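Local coordinates for nucleoprotein (Rift valley fever virus, PDB 3OV9) that encapsidates the viral genomic RNA, shielding it from nucleases, and assembles into ring-shaped hexamers needed to form the nucleocapsid, at residues A[175-180]-A[194-199]. Numbering follows the deposited sequence.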
# COMPACT_ATOMS: atom_id res chain seq x y z
N GLN A 175 10.04 -6.93 -26.68
CA GLN A 175 8.80 -6.23 -27.04
C GLN A 175 7.58 -7.05 -26.66
O GLN A 175 6.64 -6.52 -26.05
CB GLN A 175 8.76 -5.92 -28.55
CG GLN A 175 10.06 -5.38 -29.14
CD GLN A 175 10.60 -4.17 -28.41
OE1 GLN A 175 9.88 -3.20 -28.16
NE2 GLN A 175 11.89 -4.21 -28.08
N PHE A 176 7.61 -8.33 -27.00
CA PHE A 176 6.51 -9.27 -26.75
C PHE A 176 6.17 -9.37 -25.27
O PHE A 176 4.99 -9.29 -24.89
CB PHE A 176 6.87 -10.65 -27.32
CG PHE A 176 5.77 -11.67 -27.23
CD1 PHE A 176 4.66 -11.59 -28.07
CD2 PHE A 176 5.86 -12.72 -26.33
CE1 PHE A 176 3.65 -12.55 -27.99
CE2 PHE A 176 4.86 -13.68 -26.25
CZ PHE A 176 3.75 -13.60 -27.08
N SER A 177 7.19 -9.53 -24.43
CA SER A 177 7.02 -9.67 -22.98
C SER A 177 6.41 -8.43 -22.33
O SER A 177 5.69 -8.55 -21.34
CB SER A 177 8.35 -10.01 -22.31
OG SER A 177 8.87 -11.24 -22.78
N ARG A 178 6.72 -7.26 -22.88
CA ARG A 178 6.18 -6.00 -22.36
C ARG A 178 4.75 -5.74 -22.82
O ARG A 178 3.96 -5.13 -22.10
CB ARG A 178 7.10 -4.83 -22.73
CG ARG A 178 8.39 -4.77 -21.92
CD ARG A 178 8.91 -3.35 -21.79
NE ARG A 178 9.79 -2.96 -22.88
CZ ARG A 178 11.09 -2.68 -22.75
NH1 ARG A 178 11.67 -2.72 -21.56
NH2 ARG A 178 11.80 -2.33 -23.81
N VAL A 179 4.41 -6.20 -24.02
CA VAL A 179 3.07 -6.01 -24.59
C VAL A 179 2.03 -6.92 -23.94
O VAL A 179 0.95 -6.46 -23.56
CB VAL A 179 3.07 -6.15 -26.14
CG1 VAL A 179 1.66 -6.34 -26.69
CG2 VAL A 179 3.73 -4.94 -26.79
N ILE A 180 2.36 -8.20 -23.79
CA ILE A 180 1.43 -9.18 -23.20
C ILE A 180 1.26 -8.98 -21.69
O ILE A 180 0.30 -9.49 -21.10
CB ILE A 180 1.82 -10.65 -23.53
CG1 ILE A 180 3.17 -11.03 -22.92
CG2 ILE A 180 1.78 -10.90 -25.05
CD1 ILE A 180 3.43 -12.53 -22.83
N ALA A 194 15.29 -11.10 -17.81
CA ALA A 194 15.28 -12.08 -16.73
C ALA A 194 14.02 -12.95 -16.74
O ALA A 194 14.00 -14.04 -16.16
CB ALA A 194 15.44 -11.39 -15.38
N THR A 195 12.97 -12.46 -17.40
CA THR A 195 11.69 -13.18 -17.47
C THR A 195 11.59 -14.13 -18.67
O THR A 195 10.75 -15.03 -18.67
CB THR A 195 10.46 -12.22 -17.48
OG1 THR A 195 10.35 -11.57 -18.75
CG2 THR A 195 10.56 -11.19 -16.36
N PHE A 196 12.43 -13.93 -19.69
CA PHE A 196 12.36 -14.77 -20.88
C PHE A 196 13.58 -15.64 -21.20
O PHE A 196 13.47 -16.57 -22.00
CB PHE A 196 11.90 -13.98 -22.12
CG PHE A 196 12.87 -12.92 -22.60
CD1 PHE A 196 14.13 -13.27 -23.09
CD2 PHE A 196 12.50 -11.58 -22.61
CE1 PHE A 196 15.01 -12.29 -23.55
CE2 PHE A 196 13.38 -10.59 -23.07
CZ PHE A 196 14.64 -10.95 -23.54
N THR A 197 14.72 -15.35 -20.59
CA THR A 197 15.97 -16.05 -20.92
C THR A 197 16.01 -17.52 -20.47
O THR A 197 16.61 -18.36 -21.15
CB THR A 197 17.23 -15.32 -20.41
OG1 THR A 197 17.07 -15.00 -19.02
CG2 THR A 197 17.48 -14.04 -21.20
N GLN A 198 15.39 -17.82 -19.34
CA GLN A 198 15.37 -19.20 -18.82
C GLN A 198 14.62 -20.19 -19.74
O GLN A 198 15.19 -21.21 -20.11
CB GLN A 198 14.85 -19.25 -17.37
CG GLN A 198 15.18 -20.55 -16.64
CD GLN A 198 14.91 -20.49 -15.15
OE1 GLN A 198 15.64 -21.08 -14.35
NE2 GLN A 198 13.84 -19.80 -14.76
N PRO A 199 13.36 -19.88 -20.12
CA PRO A 199 12.69 -20.76 -21.09
C PRO A 199 13.32 -20.74 -22.49
O PRO A 199 13.27 -21.75 -23.19
CB PRO A 199 11.25 -20.22 -21.13
CG PRO A 199 11.32 -18.85 -20.59
CD PRO A 199 12.43 -18.86 -19.59
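With chi1 at -61°, OG of Ser-177 stands anti to its own carbonyl carbon, while chi1 of 67° sets CG of Phe-196 between its backbone N and carbonyl carbon; together these torsions bring the hydroxyl beside the phenyl group. The pair illustrates how a serine whose hydroxyl is hydrogen-bonded within its own helix can also pack against an aromatic side chain. Ser-177 OG gives its proton to the backbone O of Leu-173, one turn earlier in helix 159-180, and meets the aromatic residue through van der Waals contact alone. It lies 3.6 Å from CD2 of Phe-196, approaching the ring obliquely, and 4.1 Å from CB of the same residue. The Phe-196 side chain also touches Ser-170 and Leu-173 of helix 159-180. On the more exposed margin, OG1 of Thr-195 stays 4.3 Å from OG of Ser-177, too far for a hydrogen bond, and is hydrogen-bonded instead to the backbone O of Val-192. The CA atoms of Ser-177 and Phe-196, the nearest pair across the two segments, are 7.7 Å apart. Only 78 Å² is buried, and helix 189-204 is kinked in this segment, where the N atoms of Thr-195, Gln-198 and Pro-199 have no bond to the turn before. This small contact joins helices 159-180 and 189-204, successive helices in the orthogonal bundle of the phlebovirus nucleoprotein, here beside Thr-195, a probable RNA-binding residue.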